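Local coordinates for protein redox-sensing transcriptional repressor Rex (Thermoanaerobacter ethanolicus, PDB 3WG9) that represses transcription as a DNA-binding homodimer, probably adjusting gene expression to the cellular NADH/NAD(+) redox state, at residues H19-L22 with E23-L26; Y64-V68 with E69-N73. All coordinates share one frame; numbering follows the deposited sequence.

Interaction 1: residues H19-L22 with E23-L26; sequences HRYL and EELL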
ATOM      1  N   HIS B  19      12.647  -6.033   6.167  1.00 31.09           N
ATOM      2  CA  HIS B  19      13.585  -6.024   5.022  1.00 34.24           C
ATOM      3  C   HIS B  19      13.864  -4.561   4.591  1.00 35.00           C
ATOM      4  O   HIS B  19      14.996  -4.140   4.332  1.00 36.05           O
ATOM      5  CB  HIS B  19      12.885  -6.782   3.866  1.00 33.31           C
ATOM      6  CG  HIS B  19      13.723  -6.960   2.644  1.00 36.76           C
ATOM      7  ND1 HIS B  19      13.640  -6.119   1.548  1.00 37.89           N
ATOM      8  CD2 HIS B  19      14.662  -7.885   2.340  1.00 36.94           C
ATOM      9  CE1 HIS B  19      14.483  -6.529   0.615  1.00 38.61           C
ATOM     10  NE2 HIS B  19      15.120  -7.598   1.072  1.00 40.70           N
ATOM     11  N   ARG B  20      12.817  -3.771   4.486  1.00 34.52           N
ATOM     12  CA  ARG B  20      12.947  -2.377   4.025  1.00 35.26           C
ATOM     13  C   ARG B  20      13.766  -1.502   5.015  1.00 35.61           C
ATOM     14  O   ARG B  20      14.546  -0.644   4.625  1.00 36.54           O
ATOM     15  CB  ARG B  20      11.511  -1.796   3.908  1.00 35.61           C
ATOM     16  CG  ARG B  20      11.409  -0.362   3.282  1.00 35.26           C
ATOM     17  CD  ARG B  20       9.968  -0.027   2.780  1.00 35.59           C
ATOM     18  NE  ARG B  20       8.905  -0.456   3.679  1.00 31.61           N
ATOM     19  CZ  ARG B  20       8.528   0.188   4.787  1.00 36.13           C
ATOM     20  NH1 ARG B  20       9.176   1.285   5.146  1.00 38.10           N
ATOM     21  NH2 ARG B  20       7.528  -0.254   5.574  1.00 28.22           N
ATOM     22  N   TYR B  21      13.557  -1.695   6.306  1.00 35.04           N
ATOM     23  CA  TYR B  21      14.308  -0.966   7.311  1.00 38.95           C
ATOM     24  C   TYR B  21      15.803  -1.363   7.333  1.00 40.05           C
ATOM     25  O   TYR B  21      16.650  -0.464   7.349  1.00 42.43           O
ATOM     26  CB  TYR B  21      13.682  -1.063   8.701  1.00 37.53           C
ATOM     27  CG  TYR B  21      14.462  -0.303   9.747  1.00 46.34           C
ATOM     28  CD1 TYR B  21      14.745   1.055   9.569  1.00 53.55           C
ATOM     29  CD2 TYR B  21      14.928  -0.925  10.900  1.00 50.16           C
ATOM     30  CE1 TYR B  21      15.475   1.779  10.485  1.00 58.32           C
ATOM     31  CE2 TYR B  21      15.666  -0.190  11.853  1.00 57.58           C
ATOM     32  CZ  TYR B  21      15.929   1.164  11.631  1.00 60.17           C
ATOM     33  OH  TYR B  21      16.638   1.929  12.535  1.00 67.43           O
ATOM     34  N   LEU B  22      16.107  -2.664   7.289  1.00 39.96           N
ATOM     35  CA  LEU B  22      17.466  -3.199   7.118  1.00 41.77           C
ATOM     36  C   LEU B  22      18.190  -2.748   5.842  1.00 43.90           C
ATOM     37  O   LEU B  22      19.424  -2.570   5.831  1.00 43.53           O
ATOM     38  CB  LEU B  22      17.439  -4.725   7.155  1.00 41.82           C
ATOM     39  CG  LEU B  22      17.350  -5.211   8.613  1.00 45.06           C
ATOM     40  CD1 LEU B  22      16.729  -6.591   8.690  1.00 50.13           C
ATOM     41  CD2 LEU B  22      18.709  -5.184   9.295  1.00 45.01           C
ATOM     42  N   GLU B  23      17.443  -2.640   4.745  1.00 42.40           N
ATOM     43  CA  GLU B  23      17.989  -2.117   3.507  1.00 45.34           C
ATOM     44  C   GLU B  23      18.541  -0.698   3.702  1.00 46.53           C
ATOM     45  O   GLU B  23      19.642  -0.377   3.254  1.00 47.98           O
ATOM     46  CB  GLU B  23      16.920  -2.182   2.398  1.00 45.17           C
ATOM     47  CG  GLU B  23      17.444  -1.880   1.020  1.00 48.99           C
ATOM     48  CD  GLU B  23      16.355  -2.144  -0.036  1.00 54.83           C
ATOM     49  OE1 GLU B  23      15.677  -1.180  -0.442  1.00 60.60           O
ATOM     50  OE2 GLU B  23      16.117  -3.310  -0.391  1.00 51.58           O
ATOM     51  N   GLU B  24      17.808   0.138   4.425  1.00 46.16           N
ATOM     52  CA  GLU B  24      18.210   1.509   4.669  1.00 49.97           C
ATOM     53  C   GLU B  24      19.476   1.562   5.527  1.00 52.15           C
ATOM     54  O   GLU B  24      20.406   2.291   5.200  1.00 55.27           O
ATOM     55  CB  GLU B  24      17.057   2.258   5.312  1.00 48.88           C
ATOM     56  CG  GLU B  24      17.326   3.706   5.759  1.00 58.15           C
ATOM     57  CD  GLU B  24      16.104   4.289   6.476  1.00 67.12           C
ATOM     58  OE1 GLU B  24      16.234   4.843   7.595  1.00 69.61           O
ATOM     59  OE2 GLU B  24      14.985   4.123   5.941  1.00 70.87           O
ATOM     60  N   LEU B  25      19.533   0.736   6.568  1.00 52.19           N
ATOM     61  CA  LEU B  25      20.722   0.599   7.411  1.00 53.11           C
ATOM     62  C   LEU B  25      21.910   0.052   6.621  1.00 54.69           C
ATOM     63  O   LEU B  25      23.042   0.495   6.801  1.00 56.68           O
ATOM     64  CB  LEU B  25      20.435  -0.314   8.620  1.00 52.67           C
ATOM     65  CG  LEU B  25      19.355  -0.048   9.678  1.00 52.28           C
ATOM     66  CD1 LEU B  25      19.254  -1.240  10.621  1.00 50.12           C
ATOM     67  CD2 LEU B  25      19.575   1.232  10.487  1.00 53.96           C
ATOM     68  N   LEU B  26      21.666  -0.929   5.767  1.00 54.68           N
ATOM     69  CA  LEU B  26      22.721  -1.486   4.960  1.00 57.17           C
ATOM     70  C   LEU B  26      23.266  -0.431   3.986  1.00 60.63           C
ATOM     71  O   LEU B  26      24.479  -0.338   3.779  1.00 63.33           O
ATOM     72  CB  LEU B  26      22.249  -2.747   4.230  1.00 55.49           C
ATOM     73  CG  LEU B  26      23.291  -3.425   3.349  1.00 56.73           C
ATOM     74  CD1 LEU B  26      24.385  -4.171   4.138  1.00 55.43           C
ATOM     75  CD2 LEU B  26      22.560  -4.346   2.386  1.00 59.60           C
TER

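Interaction 2: residues Y64-V68 with E69-N73; sequences YGYNV and EELYN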
ATOM      1  N   TYR B  64      23.649 -10.766  21.194  1.00 80.16           N
ATOM      2  CA  TYR B  64      22.385 -10.059  21.063  1.00 77.64           C
ATOM      3  C   TYR B  64      22.363  -9.006  19.957  1.00 74.10           C
ATOM      4  O   TYR B  64      23.409  -8.473  19.537  1.00 74.43           O
ATOM      5  CB  TYR B  64      21.885  -9.548  22.416  1.00 78.61           C
ATOM      6  CG  TYR B  64      21.724 -10.693  23.402  1.00 83.35           C
ATOM      7  CD1 TYR B  64      21.211 -11.933  22.981  1.00 85.82           C
ATOM      8  CD2 TYR B  64      22.102 -10.557  24.737  1.00 83.92           C
ATOM      9  CE1 TYR B  64      21.094 -13.004  23.872  1.00 88.07           C
ATOM     10  CE2 TYR B  64      21.971 -11.619  25.639  1.00 86.75           C
ATOM     11  CZ  TYR B  64      21.469 -12.840  25.203  1.00 88.05           C
ATOM     12  OH  TYR B  64      21.339 -13.890  26.099  1.00 91.10           O
ATOM     13  N   GLY B  65      21.167  -8.754  19.445  1.00 69.09           N
ATOM     14  CA  GLY B  65      21.060  -7.923  18.246  1.00 63.52           C
ATOM     15  C   GLY B  65      21.553  -8.683  17.033  1.00 60.16           C
ATOM     16  O   GLY B  65      21.856  -9.876  17.096  1.00 59.57           O
ATOM     17  N   TYR B  66      21.684  -7.962  15.926  1.00 56.94           N
ATOM     18  CA  TYR B  66      21.778  -8.587  14.627  1.00 53.08           C
ATOM     19  C   TYR B  66      22.858  -7.927  13.786  1.00 51.81           C
ATOM     20  O   TYR B  66      23.005  -6.704  13.790  1.00 51.20           O
ATOM     21  CB  TYR B  66      20.425  -8.401  13.902  1.00 52.17           C
ATOM     22  CG  TYR B  66      19.245  -9.035  14.627  1.00 46.73           C
ATOM     23  CD1 TYR B  66      18.989 -10.393  14.503  1.00 48.72           C
ATOM     24  CD2 TYR B  66      18.425  -8.276  15.467  1.00 45.53           C
ATOM     25  CE1 TYR B  66      17.920 -10.959  15.157  1.00 46.78           C
ATOM     26  CE2 TYR B  66      17.327  -8.844  16.098  1.00 45.04           C
ATOM     27  CZ  TYR B  66      17.114 -10.189  15.956  1.00 44.73           C
ATOM     28  OH  TYR B  66      16.100 -10.799  16.660  1.00 41.75           O
ATOM     29  N   ASN B  67      23.524  -8.729  12.983  1.00 50.53           N
ATOM     30  CA  ASN B  67      24.296  -8.206  11.874  1.00 52.38           C
ATOM     31  C   ASN B  67      23.318  -7.784  10.758  1.00 50.14           C
ATOM     32  O   ASN B  67      22.466  -8.569  10.321  1.00 48.44           O
ATOM     33  CB  ASN B  67      25.272  -9.284  11.352  1.00 53.30           C
ATOM     34  CG  ASN B  67      26.116  -8.788  10.209  1.00 55.99           C
ATOM     35  OD1 ASN B  67      25.723  -8.884   9.056  1.00 53.92           O
ATOM     36  ND2 ASN B  67      27.305  -8.242  10.520  1.00 56.18           N
ATOM     37  N   VAL B  68      23.424  -6.529  10.351  1.00 50.65           N
ATOM     38  CA  VAL B  68      22.515  -5.938   9.385  1.00 48.28           C
ATOM     39  C   VAL B  68      22.563  -6.681   8.069  1.00 48.69           C
ATOM     40  O   VAL B  68      21.522  -7.076   7.540  1.00 47.80           O
ATOM     41  CB  VAL B  68      22.852  -4.458   9.176  1.00 48.83           C
ATOM     42  CG1 VAL B  68      22.155  -3.903   7.936  1.00 47.81           C
ATOM     43  CG2 VAL B  68      22.511  -3.659  10.410  1.00 47.72           C
ATOM     44  N   GLU B  69      23.764  -6.877   7.520  1.00 50.67           N
ATOM     45  CA  GLU B  69      23.870  -7.432   6.180  1.00 51.57           C
ATOM     46  C   GLU B  69      23.339  -8.859   6.160  1.00 51.47           C
ATOM     47  O   GLU B  69      22.725  -9.288   5.181  1.00 49.68           O
ATOM     48  CB  GLU B  69      25.316  -7.398   5.661  1.00 55.46           C
ATOM     49  CG  GLU B  69      25.478  -7.881   4.206  1.00 59.82           C
ATOM     50  CD  GLU B  69      26.943  -7.805   3.756  1.00 70.68           C
ATOM     51  OE1 GLU B  69      27.564  -6.732   3.964  1.00 73.71           O
ATOM     52  OE2 GLU B  69      27.507  -8.825   3.272  1.00 73.36           O
ATOM     53  N   GLU B  70      23.601  -9.619   7.222  1.00 51.26           N
ATOM     54  CA  GLU B  70      23.195 -11.030   7.229  1.00 50.79           C
ATOM     55  C   GLU B  70      21.685 -11.160   7.448  1.00 47.40           C
ATOM     56  O   GLU B  70      21.052 -12.060   6.894  1.00 45.74           O
ATOM     57  CB  GLU B  70      23.933 -11.808   8.330  1.00 53.16           C
ATOM     58  CG  GLU B  70      25.427 -11.885   8.059  1.00 61.54           C
ATOM     59  CD  GLU B  70      26.172 -12.874   8.965  1.00 72.01           C
ATOM     60  OE1 GLU B  70      25.823 -12.968  10.163  1.00 69.36           O
ATOM     61  OE2 GLU B  70      27.109 -13.550   8.455  1.00 78.09           O
ATOM     62  N   LEU B  71      21.139 -10.306   8.303  1.00 44.88           N
ATOM     63  CA  LEU B  71      19.697 -10.345   8.550  1.00 43.76           C
ATOM     64  C   LEU B  71      19.017  -9.917   7.254  1.00 43.13           C
ATOM     65  O   LEU B  71      18.061 -10.579   6.777  1.00 42.79           O
ATOM     66  CB  LEU B  71      19.291  -9.515   9.762  1.00 41.76           C
ATOM     67  CG  LEU B  71      17.793  -9.340  10.071  1.00 40.31           C
ATOM     68  CD1 LEU B  71      17.060 -10.678  10.028  1.00 39.11           C
ATOM     69  CD2 LEU B  71      17.545  -8.569  11.336  1.00 40.74           C
ATOM     70  N   TYR B  72      19.524  -8.831   6.681  1.00 42.56           N
ATOM     71  CA  TYR B  72      18.979  -8.363   5.413  1.00 43.35           C
ATOM     72  C   TYR B  72      18.973  -9.464   4.354  1.00 43.35           C
ATOM     73  O   TYR B  72      17.950  -9.692   3.678  1.00 41.34           O
ATOM     74  CB  TYR B  72      19.731  -7.132   4.896  1.00 43.68           C
ATOM     75  CG  TYR B  72      19.243  -6.693   3.550  1.00 45.91           C
ATOM     76  CD1 TYR B  72      18.044  -5.969   3.443  1.00 46.19           C
ATOM     77  CD2 TYR B  72      19.938  -7.031   2.379  1.00 45.11           C
ATOM     78  CE1 TYR B  72      17.567  -5.561   2.206  1.00 45.80           C
ATOM     79  CE2 TYR B  72      19.443  -6.624   1.113  1.00 50.11           C
ATOM     80  CZ  TYR B  72      18.273  -5.873   1.064  1.00 48.42           C
ATOM     81  OH  TYR B  72      17.733  -5.443  -0.131  1.00 54.28           O
ATOM     82  N   ASN B  73      20.110 -10.142   4.181  1.00 43.85           N
ATOM     83  CA  ASN B  73      20.189 -11.191   3.173  1.00 44.78           C
ATOM     84  C   ASN B  73      19.266 -12.370   3.479  1.00 44.76           C
ATOM     85  O   ASN B  73      18.685 -12.953   2.556  1.00 44.36           O
ATOM     86  CB  ASN B  73      21.642 -11.666   2.930  1.00 50.16           C
ATOM     87  CG  ASN B  73      22.501 -10.609   2.252  1.00 51.48           C
ATOM     88  OD1 ASN B  73      22.009  -9.748   1.533  1.00 52.66           O
ATOM     89  ND2 ASN B  73      23.803 -10.672   2.485  1.00 57.92           N
TER

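Interaction 1: residues H19-L22 with E23-L26
Helix 9-27 of the winged-helix DNA-binding domain carries this contact, where Tyr21 and Leu25 pack one turn apart. Leu25 CG lies over one face of the phenol ring, 4.1 Å above its plane and displaced toward the rim, and Leu25 CD2 comes to 3.6 Å from Tyr21 OH. With CG trans to the backbone N (chi1 -180°), the tyrosine ring stands out from the helix and leans toward its C-terminal end, beside Leu25. Leu22 CD2 touches Leu25 CD1 at 4.2 Å, while Leu22 itself faces helix 68-78. On another side of the helix, Glu23 OE2 approaches His19 CE1 at 3.7 Å, the carboxylate and imidazole planes turned 76° apart. The two polar ends are held by helix 68-78 instead: His19 NE2 is hydrogen-bonded to Thr76 OG1, and Glu23 turns its carboxylate to Tyr72. Glu23 N to His19 O (2.9 Å) and Leu26 N to Leu22 O (2.8 Å) are regular i to i+4 backbone hydrogen bonds of the helix. Arg20 forms a salt bridge with Asp197 of the second subunit. This split of faces, Leu22 against helix 68-78 and Arg20 and Glu24 toward the second subunit, fits the first helix of a winged helix-turn-helix domain.

Interaction 2: residues Y64-V68 with E69-N73
Asn67 caps the start of helix 68-78 by accepting from Glu70 N, at the junction with strand 66-67. The bond to Asn67 OD1 from Glu70 N is 2.9 Å long, the donor lying in the plane of the amide carbonyl and the angle at the hydrogen 151°. Asn67 has its CG trans to the backbone N (chi1 -179°), which swings OD1 over the first helical turn. Glu70 CG comes to 3.2 Å from the same OD1; the two side chains cross, amide and carboxylate planes 68° apart. The main chain of Asn67 contributes as well, its O accepting from Leu71 N at 3.0 Å, and Val68 O takes Tyr72 N at 2.8 Å. Strand 66-67 pairs antiparallel with strand 32-33 in the small sheet of the winged-helix domain, Tyr66 bonding Ile33 through the backbone, so the cap marks where the chain passes from the small sheet into helix 68-78. Just inside, Leu71 CD2 rests over one face of the Tyr66 ring, a CH-pi contact 4.2 Å from the centroid and 3.7 Å from Tyr66 CG. Leu53 and Phe59 touch both Tyr66 and Leu71, adding to the apolar core there.

How the interactions relate
Interactions 1 and 2 lie side by side in the DNA-binding domain, their centres about 10 Å apart, and helix 9-27 packs directly on helix 68-78. Tyr72 of interaction 2 stacks its ring on His19 of interaction 1, and its hydroxyl reaches Glu23 OE2 at 2.7 Å, a probable hydrogen bond. Leu22 CD1 meets Leu71 CG at 3.3 Å, and Leu26 CD1 touches Glu69 CB at 3.7 Å. Beyond this interface, 19-26 alone faces the second subunit: Glu24 packs there on Asp181 of the second subunit, both being residues of a zinc site seen for this protein but without metal on this chain. The Glu24 side chain is about 8 Å from that of Val68.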